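Local coordinates for protein alpha-L-rhamnosidase (Aspergillus terreus, PDB 6GSZ) that probably hydrolyses terminal non-reducing alpha-L-rhamnose residues of alpha-L-rhamnosides, and carries N-linked glycans and bound calcium ions, at residues R499-L509 against G553-G562; G569-D580 against K598-L607. All coordinates share one frame; numbering follows the deposited sequence. Where two conformers were deposited one is given.

Contact 1: R499-L509 against G553-G562; sequences RSEQLNHSYSL and GGAKDWVDKG. With NAG (2-acetamido-2-deoxy-beta-D-glucopyranose), chain B; NAG (2-acetamido-2-deoxy-beta-D-glucopyranose), chain D; NAG (2-acetamido-2-deoxy-beta-D-glucopyranose), chain C; BMA (beta-D-mannopyranose), chain E.
Arg499 and Gln502 both reach the helix ending at Gly562 through side chains whose CG stands opposite the backbone N (chi1 176° in each); Arg499 then bends at chi2, whereas Gln502 runs on extended. The bend lays the guanidinium flat over the backbone of Gly553 and Gly554, where no side chain intervenes, and brings the carboxylate of Asp557 to its edge. Both terminal nitrogens grip a single oxygen: Arg499 NH1 lies 2.8 Å and Arg499 NH2 3.1 Å from Asp557 OD2, a salt bridge in which the oxygen sits in the guanidinium plane. Arg499 NH1 also donates to Gln502 OE1 (2.9 Å), fixing which end of that amide faces which partner. Gln502 NE2 then spends one N-H on Gly554 O, at 3.0 Å and on a lone pair, and the other on Tyr507 O. Gly554 O accepts in addition the helical bond from Trp558 N. The two helices belong to the (alpha/alpha)6 barrel of the six-hairpin glycosidase domain, and their short segments run 33° apart with axes 10.2 Å from each other. Past the first helix, a type I' turn from His505 to Ser508 carries Tyr507 onto the second. Lys561 CD lies over one face of the Tyr507 ring, 4.0 Å from its centroid, a CH-pi contact. The two side chains run alongside each other in the same direction, and one water joins Tyr507 OH to Lys561 NZ, which also bonds a mannose of a glycan. The backbone oxygens of Ser506 and Lys561, 3.8 Å apart, both bind a calcium ion. Ser508 OG lies near the Trp558 ring plane, at its CZ3 edge.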
# COMPACT_ATOMS: atom_id res chain seq x y z
N ARG A 499 -5.07 14.63 5.20
CA ARG A 499 -5.69 15.93 5.16
C ARG A 499 -6.36 16.24 6.52
O ARG A 499 -6.20 17.33 7.06
CB ARG A 499 -6.66 16.02 3.99
CG ARG A 499 -7.44 17.32 3.90
CD ARG A 499 -6.53 18.53 3.87
NE ARG A 499 -7.25 19.71 3.46
CZ ARG A 499 -6.82 20.97 3.61
NH1 ARG A 499 -5.63 21.18 4.18
NH2 ARG A 499 -7.58 21.97 3.15
N SER A 500 -7.18 15.30 7.03
CA SER A 500 -7.85 15.52 8.31
C SER A 500 -6.84 15.79 9.44
O SER A 500 -7.06 16.74 10.26
CB SER A 500 -8.69 14.30 8.67
OG SER A 500 -9.78 14.11 7.76
N GLU A 501 -5.75 15.02 9.45
CA GLU A 501 -4.75 15.16 10.47
C GLU A 501 -4.09 16.53 10.37
O GLU A 501 -3.84 17.23 11.37
CB GLU A 501 -3.74 14.02 10.40
CG GLU A 501 -4.32 12.64 10.72
CD GLU A 501 -4.52 12.22 12.15
OE1 GLU A 501 -4.56 13.11 13.01
OE2 GLU A 501 -4.57 10.98 12.32
N GLN A 502 -3.72 16.93 9.13
CA GLN A 502 -3.12 18.23 8.86
C GLN A 502 -4.00 19.38 9.36
O GLN A 502 -3.46 20.39 9.89
CB GLN A 502 -2.87 18.31 7.36
CG GLN A 502 -2.32 19.67 6.93
CD GLN A 502 -2.45 19.88 5.44
OE1 GLN A 502 -3.41 19.40 4.82
NE2 GLN A 502 -1.48 20.61 4.89
N LEU A 503 -5.31 19.27 9.15
CA LEU A 503 -6.19 20.38 9.52
C LEU A 503 -6.23 20.57 11.05
O LEU A 503 -6.63 21.66 11.49
CB LEU A 503 -7.59 20.17 8.95
CG LEU A 503 -7.67 20.45 7.45
CD1 LEU A 503 -8.96 19.86 6.87
CD2 LEU A 503 -7.53 21.95 7.15
N ASN A 504 -5.86 19.56 11.83
CA ASN A 504 -5.73 19.74 13.28
C ASN A 504 -4.28 19.86 13.74
O ASN A 504 -3.99 19.71 14.93
CB ASN A 504 -6.39 18.59 14.02
CG ASN A 504 -6.64 18.92 15.47
OD1 ASN A 504 -7.00 20.06 15.81
ND2 ASN A 504 -6.42 17.93 16.32
N HIS A 505 -3.38 20.24 12.85
CA HIS A 505 -1.95 20.36 13.12
C HIS A 505 -1.38 21.64 12.50
O HIS A 505 -0.23 21.67 12.05
CB HIS A 505 -1.27 19.09 12.58
CG HIS A 505 0.04 18.73 13.16
ND1 HIS A 505 1.25 18.97 12.55
CD2 HIS A 505 0.32 17.98 14.24
CE1 HIS A 505 2.23 18.50 13.31
NE2 HIS A 505 1.69 17.88 14.33
N SER A 506 -2.21 22.70 12.49
CA SER A 506 -1.79 24.04 12.04
C SER A 506 -1.18 24.00 10.63
O SER A 506 -0.15 24.66 10.34
CB SER A 506 -0.84 24.65 13.05
OG SER A 506 -1.49 24.77 14.32
N TYR A 507 -1.78 23.15 9.78
CA TYR A 507 -1.51 23.05 8.33
C TYR A 507 -0.21 22.31 8.04
O TYR A 507 0.16 22.13 6.89
CB TYR A 507 -1.57 24.39 7.62
CG TYR A 507 -2.88 25.09 7.83
CD1 TYR A 507 -4.05 24.61 7.23
CD2 TYR A 507 -2.97 26.20 8.65
CE1 TYR A 507 -5.27 25.24 7.42
CE2 TYR A 507 -4.19 26.85 8.83
CZ TYR A 507 -5.33 26.36 8.22
OH TYR A 507 -6.53 27.02 8.41
N SER A 508 0.47 21.83 9.08
CA SER A 508 1.60 20.96 8.98
C SER A 508 1.12 19.50 8.98
O SER A 508 0.10 19.15 9.53
CB SER A 508 2.55 21.22 10.15
OG SER A 508 3.73 20.48 9.98
N LEU A 509 1.88 18.61 8.36
CA LEU A 509 1.55 17.20 8.32
C LEU A 509 2.27 16.48 9.46
O LEU A 509 3.48 16.59 9.62
CB LEU A 509 1.98 16.63 6.96
CG LEU A 509 1.51 15.22 6.67
CD1 LEU A 509 -0.01 15.16 6.52
CD2 LEU A 509 2.22 14.69 5.43
N GLY A 553 -6.20 20.89 -1.52
CA GLY A 553 -6.16 21.77 -0.35
C GLY A 553 -5.04 21.41 0.62
O GLY A 553 -4.34 22.28 1.15
N GLY A 554 -4.79 20.11 0.78
CA GLY A 554 -3.67 19.69 1.62
C GLY A 554 -2.33 20.20 1.12
O GLY A 554 -1.48 20.69 1.87
N ALA A 555 -2.12 20.03 -0.20
CA ALA A 555 -0.87 20.47 -0.83
C ALA A 555 -0.68 21.99 -0.71
O ALA A 555 0.38 22.45 -0.32
CB ALA A 555 -0.87 19.99 -2.28
N LYS A 556 -1.72 22.73 -1.03
CA LYS A 556 -1.65 24.17 -1.01
C LYS A 556 -1.46 24.71 0.42
O LYS A 556 -0.63 25.58 0.67
CB LYS A 556 -2.88 24.79 -1.66
CG LYS A 556 -2.94 26.31 -1.58
CD LYS A 556 -3.95 26.90 -2.53
CE LYS A 556 -4.28 28.37 -2.30
NZ LYS A 556 -3.14 29.31 -2.22
N ASP A 557 -2.18 24.15 1.39
CA ASP A 557 -2.07 24.64 2.76
C ASP A 557 -0.68 24.32 3.33
O ASP A 557 -0.15 25.11 4.12
CB ASP A 557 -3.13 24.04 3.67
CG ASP A 557 -4.52 24.64 3.52
OD1 ASP A 557 -4.65 25.72 2.90
OD2 ASP A 557 -5.49 24.02 4.05
N TRP A 558 -0.08 23.19 2.94
CA TRP A 558 1.25 22.86 3.37
C TRP A 558 2.26 23.94 2.94
O TRP A 558 3.07 24.44 3.74
CB TRP A 558 1.66 21.49 2.86
CG TRP A 558 3.10 21.16 3.00
CD1 TRP A 558 3.99 21.00 2.00
CD2 TRP A 558 3.85 20.96 4.21
NE1 TRP A 558 5.24 20.70 2.47
CE2 TRP A 558 5.18 20.66 3.85
CE3 TRP A 558 3.54 20.98 5.58
CZ2 TRP A 558 6.20 20.42 4.76
CZ3 TRP A 558 4.56 20.75 6.48
CH2 TRP A 558 5.85 20.42 6.09
N VAL A 559 2.24 24.27 1.64
CA VAL A 559 3.18 25.26 1.13
C VAL A 559 2.87 26.62 1.76
O VAL A 559 3.79 27.35 2.16
CB VAL A 559 3.17 25.29 -0.39
CG1 VAL A 559 4.00 26.41 -0.97
CG2 VAL A 559 3.65 23.95 -0.91
N ASP A 560 1.59 26.99 1.82
CA ASP A 560 1.22 28.32 2.23
C ASP A 560 1.45 28.56 3.73
O ASP A 560 1.78 29.70 4.13
CB ASP A 560 -0.23 28.61 1.91
CG ASP A 560 -0.54 28.74 0.43
OD1 ASP A 560 0.44 28.86 -0.40
OD2 ASP A 560 -1.76 28.79 0.13
N LYS A 561 1.14 27.56 4.57
CA LYS A 561 0.99 27.78 6.01
C LYS A 561 1.73 26.75 6.88
O LYS A 561 1.88 26.95 8.10
CB LYS A 561 -0.50 27.78 6.36
CG LYS A 561 -1.30 28.89 5.70
CD LYS A 561 -2.77 28.91 6.08
CE LYS A 561 -3.60 29.90 5.30
NZ LYS A 561 -5.03 29.81 5.70
N GLY A 562 2.06 25.59 6.30
CA GLY A 562 2.72 24.52 7.04
C GLY A 562 4.23 24.69 7.16
O GLY A 562 4.79 24.64 8.24
C1 NAG B . -6.62 18.11 17.75
C2 NAG B . -7.28 16.85 18.35
C3 NAG B . -7.34 16.95 19.85
C4 NAG B . -5.99 17.22 20.46
C5 NAG B . -5.40 18.46 19.79
C6 NAG B . -3.97 18.68 20.25
C7 NAG B . -8.98 15.46 17.23
C8 NAG B . -10.39 15.45 16.72
N2 NAG B . -8.59 16.63 17.82
O3 NAG B . -7.86 15.73 20.37
O4 NAG B . -6.20 17.44 21.85
O5 NAG B . -5.35 18.23 18.37
O6 NAG B . -3.19 17.44 20.11
O7 NAG B . -8.21 14.50 17.11
C1 NAG D . 1.07 32.41 -3.21
C2 NAG D . -0.37 32.28 -2.62
C3 NAG D . -0.39 32.84 -1.19
C4 NAG D . 0.75 32.22 -0.36
C5 NAG D . 2.07 32.20 -1.08
C6 NAG D . 3.14 31.36 -0.37
C7 NAG D . -2.11 32.28 -4.29
C8 NAG D . -3.09 33.06 -5.10
N2 NAG D . -1.37 32.95 -3.41
O3 NAG D . -1.67 32.60 -0.60
O4 NAG D . 1.00 32.99 0.83
O5 NAG D . 1.97 31.70 -2.44
O6 NAG D . 2.93 29.94 -0.58
O7 NAG D . -1.95 31.06 -4.50
C1 NAG C . 0.30 32.60 1.99
C2 NAG C . 1.09 33.09 3.18
C3 NAG C . 0.29 32.86 4.46
C4 NAG C . -1.11 33.44 4.33
C5 NAG C . -1.81 32.91 3.08
C6 NAG C . -3.15 33.60 2.86
C7 NAG C . 3.52 32.92 2.94
C8 NAG C . 4.69 32.00 3.07
N2 NAG C . 2.33 32.39 3.25
O3 NAG C . 0.97 33.46 5.57
O4 NAG C . -1.86 33.03 5.45
O5 NAG C . -0.99 33.21 1.96
O6 NAG C . -3.70 33.09 1.62
O7 NAG C . 3.64 34.08 2.52
C1 BMA E . -2.40 34.09 6.26
C2 BMA E . -3.63 33.62 7.02
C3 BMA E . -4.10 34.75 7.95
C4 BMA E . -2.95 35.20 8.86
C5 BMA E . -1.66 35.48 8.09
C6 BMA E . -0.48 35.57 9.05
O2 BMA E . -3.25 32.48 7.76
O3 BMA E . -5.15 34.30 8.81
O4 BMA E . -3.36 36.40 9.51
O5 BMA E . -1.38 34.45 7.14
O6 BMA E . 0.66 35.88 8.25
O HOH W 1 -5.61 29.72 8.32

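Contact 2: G569-D580 against K598-L607; sequences GLWDRSTFQWAD and KYLVSDAYLL. With BGC (beta-D-glucopyranose), chain F.
Tyr599 and Arg573 run alongside each other head to tail, the CA of Arg573 lying over the phenol face 3.9 Å from the ring centroid, 15° off its normal. This packs a loop of the (alpha/alpha)6 barrel domain against the first turns of helix 598-619. At its edge the phenol reaches the loop backbone: Tyr599 OH donates to Thr575 O at 2.6 Å. The chain of Arg573, bent at chi2, comes to Asp603 roughly perpendicular, yet guanidinium and carboxylate end nearly coplanar, 21° apart. NH1 and NH2 of Arg573 both reach Asp603 OD2 at 2.9 Å on its syn lone pair; Trp644 is a further donor to this oxygen. Asp603 OD1 takes Trp571 N at 2.9 Å. The Trp571 indole presents its face to Ser602 CB, a CH-pi contact, while Gln577 NE2 lies over its ring rim. That amide stands almost perpendicular to the Tyr599 ring, and its OE1 is bonded to Ser525 N. Asp572 OD1 accepts from Ser574 N, an Asx turn within the type I turn from Asp572 to Thr575. Further on, Trp578 offers a ring face to the bound glucose. One residue earlier, Gln577 O accepts from Lys598 NZ, 3.0 Å away and nearly along the C=O axis.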
# COMPACT_ATOMS: atom_id res chain seq x y z
N GLY A 569 12.19 33.29 2.64
CA GLY A 569 11.21 32.31 2.17
C GLY A 569 11.70 30.87 2.10
O GLY A 569 10.90 29.99 1.68
N LEU A 570 12.97 30.61 2.42
CA LEU A 570 13.48 29.25 2.50
C LEU A 570 13.12 28.72 3.90
O LEU A 570 12.41 29.39 4.64
CB LEU A 570 14.98 29.20 2.18
CG LEU A 570 15.35 29.60 0.75
CD1 LEU A 570 16.88 29.62 0.59
CD2 LEU A 570 14.71 28.65 -0.27
N TRP A 571 13.57 27.51 4.21
CA TRP A 571 13.29 26.94 5.50
C TRP A 571 13.97 27.73 6.62
O TRP A 571 15.12 28.12 6.53
CB TRP A 571 13.72 25.49 5.56
CG TRP A 571 12.72 24.48 5.08
CD1 TRP A 571 12.64 23.91 3.85
CD2 TRP A 571 11.64 23.92 5.83
NE1 TRP A 571 11.60 23.05 3.77
CE2 TRP A 571 10.97 23.00 4.99
CE3 TRP A 571 11.20 24.05 7.16
CZ2 TRP A 571 9.88 22.25 5.42
CZ3 TRP A 571 10.11 23.33 7.58
CH2 TRP A 571 9.47 22.42 6.72
N ASP A 572 13.25 27.84 7.73
CA ASP A 572 13.81 28.35 8.98
C ASP A 572 14.92 27.39 9.43
O ASP A 572 14.72 26.16 9.51
CB ASP A 572 12.69 28.47 10.01
CG ASP A 572 13.10 28.88 11.41
OD1 ASP A 572 14.15 28.44 11.88
OD2 ASP A 572 12.31 29.59 12.01
N ARG A 573 16.12 27.94 9.66
CA ARG A 573 17.31 27.12 9.91
C ARG A 573 17.41 26.68 11.38
O ARG A 573 18.46 26.14 11.76
CB ARG A 573 18.58 27.83 9.42
CG ARG A 573 18.76 27.80 7.90
CD ARG A 573 18.08 28.92 7.18
NE ARG A 573 18.68 29.00 5.85
CZ ARG A 573 18.26 28.35 4.76
NH1 ARG A 573 17.21 27.55 4.83
NH2 ARG A 573 18.90 28.53 3.60
N SER A 574 16.36 26.89 12.19
CA SER A 574 16.34 26.36 13.55
C SER A 574 15.41 25.14 13.66
O SER A 574 15.20 24.63 14.76
CB SER A 574 15.94 27.43 14.50
OG SER A 574 14.55 27.78 14.39
N THR A 575 14.86 24.68 12.54
CA THR A 575 13.91 23.58 12.58
C THR A 575 14.59 22.20 12.58
O THR A 575 15.57 21.95 11.93
CB THR A 575 12.96 23.62 11.38
OG1 THR A 575 13.67 23.73 10.14
CG2 THR A 575 11.98 24.76 11.49
N PHE A 576 14.02 21.28 13.37
CA PHE A 576 14.32 19.88 13.24
C PHE A 576 14.07 19.44 11.80
O PHE A 576 13.00 19.77 11.22
CB PHE A 576 13.47 19.08 14.23
CG PHE A 576 13.63 17.60 14.00
CD1 PHE A 576 14.78 16.94 14.42
CD2 PHE A 576 12.73 16.90 13.24
CE1 PHE A 576 14.97 15.60 14.14
CE2 PHE A 576 12.93 15.56 12.95
CZ PHE A 576 14.05 14.91 13.38
N GLN A 577 14.96 18.58 11.29
CA GLN A 577 14.77 17.99 9.98
C GLN A 577 15.29 16.53 9.96
O GLN A 577 16.34 16.23 10.55
CB GLN A 577 15.46 18.78 8.87
CG GLN A 577 14.95 20.19 8.69
CD GLN A 577 13.53 20.27 8.16
OE1 GLN A 577 13.01 19.32 7.56
NE2 GLN A 577 12.93 21.46 8.32
N TRP A 578 14.50 15.63 9.34
CA TRP A 578 14.95 14.28 9.00
C TRP A 578 15.97 14.31 7.85
O TRP A 578 17.05 13.67 7.90
CB TRP A 578 13.76 13.39 8.59
CG TRP A 578 12.66 13.28 9.61
CD1 TRP A 578 11.42 13.86 9.57
CD2 TRP A 578 12.73 12.55 10.84
NE1 TRP A 578 10.73 13.55 10.72
CE2 TRP A 578 11.49 12.73 11.48
CE3 TRP A 578 13.70 11.75 11.44
CZ2 TRP A 578 11.20 12.13 12.70
CZ3 TRP A 578 13.42 11.17 12.66
CH2 TRP A 578 12.18 11.35 13.27
N ALA A 579 15.61 15.08 6.81
CA ALA A 579 16.46 15.32 5.60
C ALA A 579 17.00 13.99 5.07
O ALA A 579 16.22 13.06 4.84
CB ALA A 579 17.51 16.37 5.88
N ASP A 580 18.31 13.90 4.76
CA ASP A 580 18.83 12.70 4.10
C ASP A 580 19.11 11.59 5.11
O ASP A 580 20.25 11.12 5.26
CB ASP A 580 20.05 13.00 3.21
CG ASP A 580 20.29 11.93 2.15
OD1 ASP A 580 19.30 11.25 1.71
OD2 ASP A 580 21.47 11.75 1.75
N LYS A 598 21.22 19.57 6.29
CA LYS A 598 19.79 19.29 6.39
C LYS A 598 18.95 20.38 5.72
O LYS A 598 17.84 20.09 5.24
CB LYS A 598 19.36 19.13 7.86
CG LYS A 598 19.91 17.90 8.53
CD LYS A 598 19.54 17.83 9.99
CE LYS A 598 19.88 16.48 10.57
NZ LYS A 598 19.07 16.17 11.76
N TYR A 599 19.44 21.63 5.73
CA TYR A 599 18.70 22.77 5.16
C TYR A 599 18.93 22.87 3.65
O TYR A 599 18.00 23.32 2.95
CB TYR A 599 19.02 24.06 5.94
CG TYR A 599 18.69 23.89 7.40
CD1 TYR A 599 17.38 23.72 7.83
CD2 TYR A 599 19.70 23.75 8.33
CE1 TYR A 599 17.08 23.45 9.16
CE2 TYR A 599 19.41 23.51 9.66
CZ TYR A 599 18.11 23.33 10.07
OH TYR A 599 17.84 23.03 11.37
N LEU A 600 20.09 22.45 3.16
CA LEU A 600 20.28 22.36 1.69
C LEU A 600 19.24 21.35 1.16
O LEU A 600 18.49 21.63 0.21
CB LEU A 600 21.70 21.89 1.40
CG LEU A 600 22.15 21.80 -0.06
CD1 LEU A 600 23.68 21.73 -0.07
CD2 LEU A 600 21.57 20.57 -0.75
N VAL A 601 19.15 20.20 1.85
CA VAL A 601 18.18 19.17 1.47
C VAL A 601 16.75 19.71 1.55
O VAL A 601 15.94 19.55 0.62
CB VAL A 601 18.34 17.89 2.32
CG1 VAL A 601 17.22 16.89 2.10
CG2 VAL A 601 19.67 17.20 2.03
N SER A 602 16.43 20.34 2.69
CA SER A 602 15.09 20.83 2.92
C SER A 602 14.66 21.89 1.90
O SER A 602 13.53 21.91 1.42
CB SER A 602 14.98 21.34 4.35
OG SER A 602 15.11 20.30 5.31
N ASP A 603 15.58 22.83 1.63
CA ASP A 603 15.28 23.89 0.68
C ASP A 603 15.10 23.33 -0.72
O ASP A 603 14.20 23.83 -1.46
CB ASP A 603 16.40 24.92 0.68
CG ASP A 603 16.43 25.81 1.92
OD1 ASP A 603 15.43 25.82 2.69
OD2 ASP A 603 17.47 26.51 2.10
N ALA A 604 15.88 22.30 -1.07
CA ALA A 604 15.70 21.66 -2.39
C ALA A 604 14.27 21.10 -2.50
O ALA A 604 13.59 21.32 -3.51
CB ALA A 604 16.73 20.61 -2.63
N TYR A 605 13.83 20.39 -1.43
CA TYR A 605 12.50 19.83 -1.44
C TYR A 605 11.38 20.90 -1.35
O TYR A 605 10.27 20.68 -1.89
CB TYR A 605 12.34 18.77 -0.35
CG TYR A 605 12.75 17.40 -0.81
CD1 TYR A 605 14.08 16.98 -0.76
CD2 TYR A 605 11.82 16.53 -1.35
CE1 TYR A 605 14.46 15.71 -1.16
CE2 TYR A 605 12.20 15.26 -1.77
CZ TYR A 605 13.52 14.84 -1.68
OH TYR A 605 13.87 13.58 -2.12
N LEU A 606 11.66 22.05 -0.72
CA LEU A 606 10.71 23.18 -0.74
C LEU A 606 10.52 23.66 -2.19
O LEU A 606 9.38 23.89 -2.60
CB LEU A 606 11.22 24.30 0.18
CG LEU A 606 10.62 25.68 -0.07
CD1 LEU A 606 9.12 25.69 0.16
CD2 LEU A 606 11.31 26.74 0.77
N LEU A 607 11.61 23.83 -2.92
CA LEU A 607 11.51 24.22 -4.32
C LEU A 607 10.72 23.17 -5.11
O LEU A 607 9.86 23.50 -5.91
CB LEU A 607 12.91 24.42 -4.90
CG LEU A 607 13.51 25.82 -4.82
CD1 LEU A 607 12.71 26.78 -5.65
CD2 LEU A 607 13.62 26.36 -3.45
C2 BGC F . 10.91 5.47 9.04
C3 BGC F . 11.52 6.83 8.86
C4 BGC F . 11.64 7.70 10.08
C5 BGC F . 12.25 6.85 11.09
C6 BGC F . 12.42 7.74 12.30
C1 BGC F . 11.54 4.78 10.24
O1 BGC F . 11.04 3.45 10.31
O2 BGC F . 11.36 4.59 8.04
O3 BGC F . 10.68 7.53 8.10
O4 BGC F . 12.36 8.95 9.94
O5 BGC F . 11.53 5.62 11.39
O6 BGC F . 12.88 6.93 13.39
O HOH W 2 17.53 18.26 12.83
O HOH W 3 17.52 13.98 11.74

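Contact 1 is complete in sequence before contact 2 begins, and both lie in the six-hairpin glycosidase domain, on the same side of the chain's centre with their own centres about 17 Å apart. Contact 1 joins helix 488-503 and the turn after it to helix 545-562; contact 2 packs the loop that follows onto the next helix, 598-619. Helices 545-562 and 598-619 also meet directly, Ala555 and Val559 touching Leu613, and the contacts touch where Trp558 CZ2 lies 4.2 Å from Trp571 CZ2. Three helices of the barrel are thus linked, although 530-542 comes between the first two in the chain. Contact 1 faces glycans and a calcium ion, while contact 2 leads through Trp578 to the glucose-binding pocket.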